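PDB 4Y2F: sensor protein KdpD from Escherichia coli, which probably senses potassium as a membrane histidine kinase that autophosphorylates and passes the phosphate to a response regulator, the fragment here being its GAF domain. Local coordinates for residues Y6-S9 with K10-V14; Q27-A30 with S31-A35; I114-Q117 with Q118-L121; F124-L127 with V128-L132. All coordinates share one frame; numbering follows the deposited sequence.

Interaction 1 of 4, residues Y6-S9 with K10-V14; sequences YEMS and KALAV
Tyr6 O is gripped twice. Tyr6 O accepts Lys10 N at 3.1 Å and Ser9 OG at 2.8 Å. Both donors come from the same face of the carbonyl plane. Ser9 reaches it because its OG sits between backbone N and carbonyl carbon (chi1 85°). One residue on, Ala11 N binds Glu7 O. Leu12 N then binds Met8 O at 2.7 Å, nearly in line with the carbonyl. Glu7 OE2 and Lys10 NZ make a long salt bridge of 3.6 Å, the two side chains running alongside each other.

All of this lies within helix 4-13, the N-terminal helix, which packs on the helices 18-33 and 115-142 of the GAF domain. The aliphatic part of Lys10 passes the Tyr6 ring. Lys10 CG lies over one face of the Tyr6 ring, near the rim, and Lys10 CD comes to 3.3 Å from Tyr6 CE2. An alanine in place of Tyr6 would strip the ring from the lysine chain, and the amine would probably be freer to swing away from Glu7.

On the buried side, Met8 CG meets Leu12 CD1 at 3.9 Å. Met8 CE also touches that methyl. Met8 goes on to Phe124, Leu127 and Val128, and Leu12 to Ile21. Ser9 packs on Leu126 of the second subunit, and Tyr6 on Glu122 of that subunit.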
loop_
_atom_site.group_PDB
_atom_site.type_symbol
_atom_site.label_atom_id
_atom_site.label_comp_id
_atom_site.label_asym_id
_atom_site.label_seq_id
_atom_site.Cartn_x
_atom_site.Cartn_y
_atom_site.Cartn_z
ATOM N N TYR A 6 -5.700 2.922 6.716
ATOM C CA TYR A 6 -4.900 4.105 7.010
ATOM C C TYR A 6 -4.227 3.993 8.374
ATOM O O TYR A 6 -3.046 4.331 8.514
ATOM C CB TYR A 6 -5.793 5.343 6.940
ATOM C CG TYR A 6 -5.143 6.617 7.421
ATOM C CD1 TYR A 6 -4.411 7.413 6.555
ATOM C CD2 TYR A 6 -5.280 7.030 8.740
ATOM C CE1 TYR A 6 -3.818 8.584 6.988
ATOM C CE2 TYR A 6 -4.689 8.195 9.183
ATOM C CZ TYR A 6 -3.962 8.968 8.304
ATOM O OH TYR A 6 -3.375 10.135 8.740
ATOM N N GLU A 7 -4.959 3.526 9.392
ATOM C CA GLU A 7 -4.360 3.409 10.722
ATOM C C GLU A 7 -3.257 2.360 10.745
ATOM O O GLU A 7 -2.219 2.555 11.396
ATOM C CB GLU A 7 -5.416 3.117 11.788
ATOM C CG GLU A 7 -6.267 4.329 12.165
ATOM C CD GLU A 7 -5.459 5.478 12.758
ATOM O OE1 GLU A 7 -4.576 5.224 13.607
ATOM O OE2 GLU A 7 -5.710 6.638 12.366
ATOM N N MET A 8 -3.454 1.245 10.041
ATOM C CA MET A 8 -2.391 0.254 9.957
ATOM C C MET A 8 -1.182 0.815 9.224
ATOM O O MET A 8 -0.044 0.572 9.633
ATOM C CB MET A 8 -2.880 -1.031 9.289
ATOM C CG MET A 8 -1.793 -2.122 9.302
ATOM S SD MET A 8 -2.209 -3.659 8.462
ATOM C CE MET A 8 -2.304 -3.106 6.759
ATOM N N SER A 9 -1.405 1.607 8.171
ATOM C CA SER A 9 -0.280 2.185 7.436
ATOM C C SER A 9 0.562 3.087 8.333
ATOM O O SER A 9 1.798 3.100 8.234
ATOM C CB SER A 9 -0.770 2.941 6.193
ATOM O OG SER A 9 -1.147 4.274 6.502
ATOM N N LYS A 10 -0.081 3.846 9.226
ATOM C CA LYS A 10 0.675 4.663 10.171
ATOM C C LYS A 10 1.517 3.795 11.093
ATOM O O LYS A 10 2.680 4.123 11.375
ATOM C CB LYS A 10 -0.270 5.535 10.995
ATOM C CG LYS A 10 -0.864 6.709 10.233
ATOM C CD LYS A 10 -2.050 7.320 10.978
ATOM C CE LYS A 10 -1.642 8.077 12.232
ATOM N NZ LYS A 10 -2.824 8.735 12.866
ATOM N N ALA A 11 0.954 2.678 11.558
ATOM C CA ALA A 11 1.684 1.799 12.460
ATOM C C ALA A 11 2.799 1.058 11.728
ATOM O O ALA A 11 3.885 0.857 12.287
ATOM C CB ALA A 11 0.714 0.822 13.118
ATOM N N LEU A 12 2.553 0.656 10.475
ATOM C CA LEU A 12 3.589 -0.018 9.694
ATOM C C LEU A 12 4.738 0.917 9.345
ATOM O O LEU A 12 5.890 0.469 9.244
ATOM C CB LEU A 12 2.997 -0.590 8.407
ATOM C CG LEU A 12 2.042 -1.785 8.498
ATOM C CD1 LEU A 12 1.404 -2.035 7.140
ATOM C CD2 LEU A 12 2.763 -3.040 8.996
ATOM N N ALA A 13 4.452 2.214 9.169
ATOM C CA ALA A 13 5.475 3.158 8.730
ATOM C C ALA A 13 6.593 3.292 9.750
ATOM O O ALA A 13 7.736 3.600 9.381
ATOM C CB ALA A 13 4.846 4.526 8.478
ATOM N N VAL A 14 6.293 3.075 11.033
ATOM C CA VAL A 14 7.293 3.249 12.080
ATOM C C VAL A 14 7.880 1.932 12.557
ATOM O O VAL A 14 8.724 1.934 13.473
ATOM C CB VAL A 14 6.756 4.073 13.262
ATOM C CG1 VAL A 14 6.440 5.492 12.808
ATOM C CG2 VAL A 14 5.549 3.404 13.873
#

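Interaction 2 of 4, residues Q27-A30 with S31-A35; sequences QFIA and STFHA
Helix 18-33 is closed at its C-terminal end by a turn in which Ala30 O takes the N-H of Ala35, N to O 3.2 Å. This is a six-to-one bond like that of a Schellman motif. His34 turns to positive phi (52°), as is usual where a helix ends with such a bond. The bond lies in the carbonyl plane, on a lone pair. Ala30 CA also makes a C-H...O contact with Ala35 O at 3.0 Å. Upstream, the helix keeps its regular bonds, such as Thr32 N to Phe28 O at 2.8 Å.

Thr32 OG1 is hydrogen-bonded to Asp4 OD2 of helix 4-13 and also stands 3.0 Å from Phe28 O. The Phe33 ring turns its edge to Ile29 O, which lies in the ring plane 3.6 Å from Phe33 CD2. That same CD2 meets Ile29 CG2. Thr32 CG2 covers part of one ring face. Phe33 then meets Phe124 edge to face and packs on Leu120 and Leu121.

The carbonyls of Gln27 to Ala30 all accept a backbone N-H, that of Ala30 from a residue of strand 35-42. Ala30 O thus keeps a backbone partner where the helix stops and the chain passes from helix to strand.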
loop_
_atom_site.group_PDB
_atom_site.type_symbol
_atom_site.label_atom_id
_atom_site.label_comp_id
_atom_site.label_asym_id
_atom_site.label_seq_id
_atom_site.Cartn_x
_atom_site.Cartn_y
_atom_site.Cartn_z
ATOM N N GLN A 27 -2.166 -7.615 14.819
ATOM C CA GLN A 27 -3.114 -6.815 15.589
ATOM C C GLN A 27 -4.228 -6.293 14.694
ATOM O O GLN A 27 -5.419 -6.419 15.014
ATOM C CB GLN A 27 -2.365 -5.650 16.238
ATOM C CG GLN A 27 -3.231 -4.647 16.996
ATOM C CD GLN A 27 -2.434 -3.457 17.489
ATOM O OE1 GLN A 27 -1.592 -3.587 18.378
ATOM N NE2 GLN A 27 -2.686 -2.296 16.910
ATOM N N PHE A 28 -3.859 -5.730 13.545
ATOM C CA PHE A 28 -4.855 -5.084 12.703
ATOM C C PHE A 28 -5.675 -6.096 11.916
ATOM O O PHE A 28 -6.881 -5.912 11.718
ATOM C CB PHE A 28 -4.185 -4.073 11.768
ATOM C CG PHE A 28 -3.934 -2.737 12.399
ATOM C CD1 PHE A 28 -4.876 -1.722 12.287
ATOM C CD2 PHE A 28 -2.771 -2.491 13.111
ATOM C CE1 PHE A 28 -4.657 -0.489 12.873
ATOM C CE2 PHE A 28 -2.544 -1.253 13.701
ATOM C CZ PHE A 28 -3.493 -0.248 13.574
ATOM N N ILE A 29 -5.049 -7.174 11.440
ATOM C CA ILE A 29 -5.837 -8.175 10.730
ATOM C C ILE A 29 -6.822 -8.847 11.685
ATOM O O ILE A 29 -7.986 -9.080 11.336
ATOM C CB ILE A 29 -4.922 -9.162 9.975
ATOM C CG1 ILE A 29 -4.208 -8.432 8.829
ATOM C CG2 ILE A 29 -5.712 -10.348 9.456
ATOM C CD1 ILE A 29 -3.008 -9.153 8.251
ATOM N N ALA A 30 -6.392 -9.117 12.924
ATOM C CA ALA A 30 -7.284 -9.689 13.934
ATOM C C ALA A 30 -8.484 -8.803 14.196
ATOM O O ALA A 30 -9.622 -9.282 14.245
ATOM C CB ALA A 30 -6.551 -9.885 15.256
ATOM N N SER A 31 -8.249 -7.505 14.375
ATOM C CA SER A 31 -9.327 -6.586 14.699
ATOM C C SER A 31 -10.236 -6.345 13.494
ATOM O O SER A 31 -11.463 -6.434 13.605
ATOM C CB SER A 31 -8.731 -5.275 15.224
ATOM O OG SER A 31 -9.683 -4.237 15.216
ATOM N N THR A 32 -9.650 -6.037 12.330
ATOM C CA THR A 32 -10.449 -5.659 11.171
ATOM C C THR A 32 -11.240 -6.841 10.626
ATOM O O THR A 32 -12.373 -6.673 10.163
ATOM C CB THR A 32 -9.528 -5.115 10.078
ATOM O OG1 THR A 32 -8.838 -3.964 10.590
ATOM C CG2 THR A 32 -10.300 -4.750 8.814
ATOM N N PHE A 33 -10.647 -8.041 10.631
ATOM C CA PHE A 33 -11.253 -9.194 9.974
ATOM C C PHE A 33 -11.768 -10.223 10.960
ATOM O O PHE A 33 -12.156 -11.320 10.546
ATOM C CB PHE A 33 -10.275 -9.804 8.967
ATOM C CG PHE A 33 -9.920 -8.858 7.862
ATOM C CD1 PHE A 33 -10.789 -8.689 6.794
ATOM C CD2 PHE A 33 -8.766 -8.082 7.932
ATOM C CE1 PHE A 33 -10.503 -7.798 5.788
ATOM C CE2 PHE A 33 -8.477 -7.183 6.929
ATOM C CZ PHE A 33 -9.350 -7.041 5.854
ATOM N N HIS A 34 -11.795 -9.889 12.249
ATOM C CA HIS A 34 -12.360 -10.768 13.278
ATOM C C HIS A 34 -11.769 -12.167 13.182
ATOM O O HIS A 34 -12.483 -13.170 13.019
ATOM C CB HIS A 34 -13.879 -10.815 13.155
ATOM C CG HIS A 34 -14.516 -9.466 13.221
ATOM N ND1 HIS A 34 -14.613 -8.751 14.391
ATOM C CD2 HIS A 34 -15.060 -8.692 12.253
ATOM C CE1 HIS A 34 -15.206 -7.591 14.145
ATOM N NE2 HIS A 34 -15.484 -7.535 12.853
ATOM N N ALA A 35 -10.445 -12.224 13.288
ATOM C CA ALA A 35 -9.718 -13.443 12.952
ATOM C C ALA A 35 -8.468 -13.543 13.797
ATOM O O ALA A 35 -7.962 -12.543 14.309
ATOM C CB ALA A 35 -9.306 -13.437 11.478
#

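Interaction 3 of 4, residues I114-Q117 with Q118-L121; sequences IPEQ and QRLL
Ile114 O is approached by two backbone N-H groups. Gln118 N binds Ile114 O at 3.0 Å, nearly straight, and Gln117 N adds a weak bond from within the same turn. Ile114 is the N-cap of helix 115-142, the long C-terminal helix of this GAF construct, and Pro115 opens its first turn. Proline suits this place, since its nitrogen has no hydrogen to leave without an acceptor. The regular helix bonds follow: Arg119 N to Pro115 O at 2.9 Å and Leu121 N to Gln117 O at 2.8 Å.

Arg119 folds back along the surface of this first turn. Its CG lies beside the backbone N (chi1 -67°) and the chain bends at chi3. This lays one guanidinium face over Glu116 CA and Pro115 O. Arg119 NH1 meets Pro115 CB at 3.6 Å, while Arg119 NH2 meets Glu116 CB at 3.7 Å. The contact is van der Waals in kind. The Glu116 carboxylate lies too far from the guanidinium for a salt bridge.

Gln118 bends at chi2 and spends its amide outside the turn. NE2 binds Leu112 O, and OE1 accepts from Gln88 NE2 of strand 88-94. Leu121 packs on Leu90 of the same strand. Across the turn, Gln118 CG passes 3.7 Å from Ile114 O, and Leu121 CB comes to 3.5 Å from Gln117 O.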
loop_
_atom_site.group_PDB
_atom_site.type_symbol
_atom_site.label_atom_id
_atom_site.label_comp_id
_atom_site.label_asym_id
_atom_site.label_seq_id
_atom_site.Cartn_x
_atom_site.Cartn_y
_atom_site.Cartn_z
ATOM N N ILE A 114 -16.720 -13.300 2.257
ATOM C CA ILE A 114 -17.500 -12.323 1.481
ATOM C C ILE A 114 -16.556 -11.621 0.510
ATOM O O ILE A 114 -15.476 -11.149 0.928
ATOM C CB ILE A 114 -18.148 -11.296 2.428
ATOM C CG1 ILE A 114 -19.247 -11.958 3.270
ATOM C CG2 ILE A 114 -18.679 -10.088 1.625
ATOM C CD1 ILE A 114 -19.821 -11.052 4.337
ATOM N N PRO A 115 -16.867 -11.555 -0.778
ATOM C CA PRO A 115 -15.893 -10.993 -1.737
ATOM C C PRO A 115 -15.390 -9.599 -1.395
ATOM O O PRO A 115 -14.178 -9.357 -1.492
ATOM C CB PRO A 115 -16.624 -11.087 -3.086
ATOM C CG PRO A 115 -17.484 -12.353 -2.914
ATOM C CD PRO A 115 -17.968 -12.264 -1.472
ATOM N N GLU A 116 -16.258 -8.702 -0.928
ATOM C CA GLU A 116 -15.797 -7.386 -0.514
ATOM C C GLU A 116 -14.746 -7.478 0.594
ATOM O O GLU A 116 -13.762 -6.725 0.587
ATOM C CB GLU A 116 -16.987 -6.538 -0.081
ATOM C CG GLU A 116 -16.565 -5.163 0.451
ATOM C CD GLU A 116 -17.716 -4.202 0.638
ATOM O OE1 GLU A 116 -18.872 -4.658 0.760
ATOM O OE2 GLU A 116 -17.457 -2.980 0.658
ATOM N N GLN A 117 -14.926 -8.391 1.550
ATOM C CA GLN A 117 -13.914 -8.561 2.594
ATOM C C GLN A 117 -12.613 -9.101 2.026
ATOM O O GLN A 117 -11.525 -8.654 2.417
ATOM C CB GLN A 117 -14.425 -9.489 3.698
ATOM C CG GLN A 117 -15.573 -8.917 4.477
ATOM C CD GLN A 117 -15.205 -7.623 5.154
ATOM O OE1 GLN A 117 -14.126 -7.501 5.733
ATOM N NE2 GLN A 117 -16.087 -6.638 5.068
ATOM N N GLN A 118 -12.705 -10.084 1.135
ATOM C CA GLN A 118 -11.503 -10.591 0.463
ATOM C C GLN A 118 -10.745 -9.490 -0.262
ATOM O O GLN A 118 -9.509 -9.465 -0.235
ATOM C CB GLN A 118 -11.887 -11.698 -0.524
ATOM C CG GLN A 118 -12.332 -12.979 0.199
ATOM C CD GLN A 118 -11.176 -13.621 0.917
ATOM O OE1 GLN A 118 -10.243 -14.100 0.254
ATOM N NE2 GLN A 118 -11.199 -13.622 2.235
ATOM N N ARG A 119 -11.454 -8.571 -0.926
ATOM C CA ARG A 119 -10.762 -7.498 -1.628
ATOM C C ARG A 119 -10.076 -6.563 -0.640
ATOM O O ARG A 119 -8.941 -6.127 -0.881
ATOM C CB ARG A 119 -11.742 -6.741 -2.527
ATOM C CG ARG A 119 -12.258 -7.598 -3.687
ATOM C CD ARG A 119 -13.063 -6.805 -4.718
ATOM N NE ARG A 119 -14.287 -6.207 -4.184
ATOM C CZ ARG A 119 -15.485 -6.791 -4.193
ATOM N NH1 ARG A 119 -15.639 -8.020 -4.674
ATOM N NH2 ARG A 119 -16.532 -6.155 -3.690
ATOM N N LEU A 120 -10.717 -6.295 0.502
ATOM C CA LEU A 120 -10.089 -5.465 1.529
ATOM C C LEU A 120 -8.864 -6.157 2.100
ATOM O O LEU A 120 -7.805 -5.531 2.284
ATOM C CB LEU A 120 -11.092 -5.125 2.634
ATOM C CG LEU A 120 -10.473 -4.261 3.730
ATOM C CD1 LEU A 120 -10.047 -2.893 3.175
ATOM C CD2 LEU A 120 -11.469 -4.085 4.862
ATOM N N LEU A 121 -8.974 -7.464 2.368
ATOM C CA LEU A 121 -7.847 -8.197 2.923
ATOM C C LEU A 121 -6.674 -8.206 1.957
ATOM O O LEU A 121 -5.518 -8.124 2.386
ATOM C CB LEU A 121 -8.289 -9.614 3.270
ATOM C CG LEU A 121 -7.221 -10.536 3.877
ATOM C CD1 LEU A 121 -6.609 -9.951 5.132
ATOM C CD2 LEU A 121 -7.873 -11.898 4.182
#

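Interaction 4 of 4, residues F124-L127 with V128-L132; sequences FTLL and VANAL
Leu126 O accepts the backbone N-H of Asn130 at 3.0 Å, and Asn130 CG bends back to 3.4 Å from the same oxygen. With CG beside the backbone N (chi1 -77°), the amide group lies against the preceding turn. Val128 N binds Phe124 O at 3.0 Å. The CG2 branch of Val128 flanks that oxygen at 3.4 Å. Ala129 N is bonded to Thr125 O, and Ala129 CB packs on it at 3.3 Å.

This is the middle of helix 115-142, packed between the sheet, the two N-terminal helices and the second subunit. Thr125, Val128 and Ala129 meet Leu92 of strand 88-94. Phe124 and Leu127 face Leu5, while Ala131 touches Ile21. Leu126 and Leu127 pack on Leu127 and Leu126 of the second subunit, where Asn130 meets its own copy. Were Asn130 replaced by an alanine, the meeting with its copy would be likely to open into a gap and Leu126 O to lose cover.

Thr125 OG1 bonds to Glu122 O, so that buried hydroxyl is satisfied within its own helix. Asn130 apart, the other side chains are apolar: Phe124, Leu126, Leu127, Val128 and two alanines. The helix is thus held mainly by apolar packing, at the subunit interface too, where the two Asn130 residues pack together.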
loop_
_atom_site.group_PDB
_atom_site.type_symbol
_atom_site.label_atom_id
_atom_site.label_comp_id
_atom_site.label_asym_id
_atom_site.label_seq_id
_atom_site.Cartn_x
_atom_site.Cartn_y
_atom_site.Cartn_z
ATOM N N PHE A 124 -4.823 -5.071 2.484
ATOM C CA PHE A 124 -4.020 -5.172 3.700
ATOM C C PHE A 124 -2.715 -5.922 3.440
ATOM O O PHE A 124 -1.635 -5.460 3.837
ATOM C CB PHE A 124 -4.826 -5.848 4.816
ATOM C CG PHE A 124 -5.654 -4.901 5.631
ATOM C CD1 PHE A 124 -6.747 -4.253 5.074
ATOM C CD2 PHE A 124 -5.347 -4.661 6.963
ATOM C CE1 PHE A 124 -7.510 -3.372 5.831
ATOM C CE2 PHE A 124 -6.108 -3.790 7.724
ATOM C CZ PHE A 124 -7.179 -3.135 7.157
ATOM N N THR A 125 -2.779 -7.081 2.773
ATOM C CA THR A 125 -1.553 -7.845 2.551
ATOM C C THR A 125 -0.573 -7.097 1.657
ATOM O O THR A 125 0.643 -7.266 1.797
ATOM C CB THR A 125 -1.844 -9.236 1.979
ATOM O OG1 THR A 125 -2.409 -9.132 0.665
ATOM C CG2 THR A 125 -2.787 -10.020 2.890
ATOM N N LEU A 126 -1.075 -6.249 0.754
ATOM C CA LEU A 126 -0.181 -5.454 -0.077
ATOM C C LEU A 126 0.577 -4.431 0.763
ATOM O O LEU A 126 1.785 -4.239 0.574
ATOM C CB LEU A 126 -0.992 -4.763 -1.167
ATOM C CG LEU A 126 -0.273 -3.812 -2.108
ATOM C CD1 LEU A 126 0.921 -4.509 -2.761
ATOM C CD2 LEU A 126 -1.261 -3.363 -3.152
ATOM N N LEU A 127 -0.103 -3.790 1.712
ATOM C CA LEU A 127 0.577 -2.825 2.574
ATOM C C LEU A 127 1.585 -3.518 3.486
ATOM O O LEU A 127 2.702 -3.019 3.681
ATOM C CB LEU A 127 -0.452 -2.054 3.396
ATOM C CG LEU A 127 -1.351 -1.068 2.669
ATOM C CD1 LEU A 127 -1.960 -0.214 3.737
ATOM C CD2 LEU A 127 -0.567 -0.195 1.712
ATOM N N VAL A 128 1.232 -4.691 4.026
ATOM C CA VAL A 128 2.183 -5.447 4.831
ATOM C C VAL A 128 3.404 -5.833 4.001
ATOM O O VAL A 128 4.550 -5.706 4.451
ATOM C CB VAL A 128 1.499 -6.675 5.455
ATOM C CG1 VAL A 128 2.538 -7.549 6.141
ATOM C CG2 VAL A 128 0.415 -6.223 6.430
ATOM N N ALA A 129 3.173 -6.304 2.774
ATOM C CA ALA A 129 4.273 -6.709 1.911
ATOM C C ALA A 129 5.208 -5.544 1.621
ATOM O O ALA A 129 6.428 -5.716 1.616
ATOM C CB ALA A 129 3.731 -7.293 0.607
ATOM N N ASN A 130 4.649 -4.351 1.380
ATOM C CA ASN A 130 5.474 -3.170 1.131
ATOM C C ASN A 130 6.357 -2.858 2.331
ATOM O O ASN A 130 7.514 -2.451 2.169
ATOM C CB ASN A 130 4.580 -1.962 0.844
ATOM C CG ASN A 130 3.999 -1.967 -0.549
ATOM O OD1 ASN A 130 4.388 -2.766 -1.397
ATOM N ND2 ASN A 130 3.076 -1.046 -0.803
ATOM N N ALA A 131 5.828 -3.031 3.544
ATOM C CA ALA A 131 6.623 -2.769 4.742
ATOM C C ALA A 131 7.760 -3.776 4.881
ATOM O O ALA A 131 8.907 -3.401 5.155
ATOM C CB ALA A 131 5.719 -2.767 5.978
ATOM N N LEU A 132 7.457 -5.060 4.680
ATOM C CA LEU A 132 8.486 -6.094 4.694
ATOM C C LEU A 132 9.532 -5.853 3.612
ATOM O O LEU A 132 10.731 -6.019 3.856
ATOM C CB LEU A 132 7.830 -7.456 4.486
ATOM C CG LEU A 132 6.976 -7.926 5.655
ATOM C CD1 LEU A 132 6.306 -9.268 5.304
ATOM C CD2 LEU A 132 7.849 -8.069 6.895
#

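In the fold
Each interaction lies within one continuous stretch, so none closes a long loop. The four follow in series along the chain, without nesting or crossing. Interaction 1 lies on helix 4-13 and interaction 2 at the end of helix 18-33. The two meet as Glu7, Met8 and Ala11 pack on Phe28. Interactions 3 and 4 share helix 115-142, at its start and its middle. Interaction 2 meets both: Phe33 reaches Leu121 of 3 and Phe124 of 4. Interaction 1 meets 4 through Met8 and Leu12, but stays about 7 Å from 3 at nearest atoms. Together they join three helices, with helix 115-142 packed against the sheet. Interactions 1 and 4 also touch the second subunit.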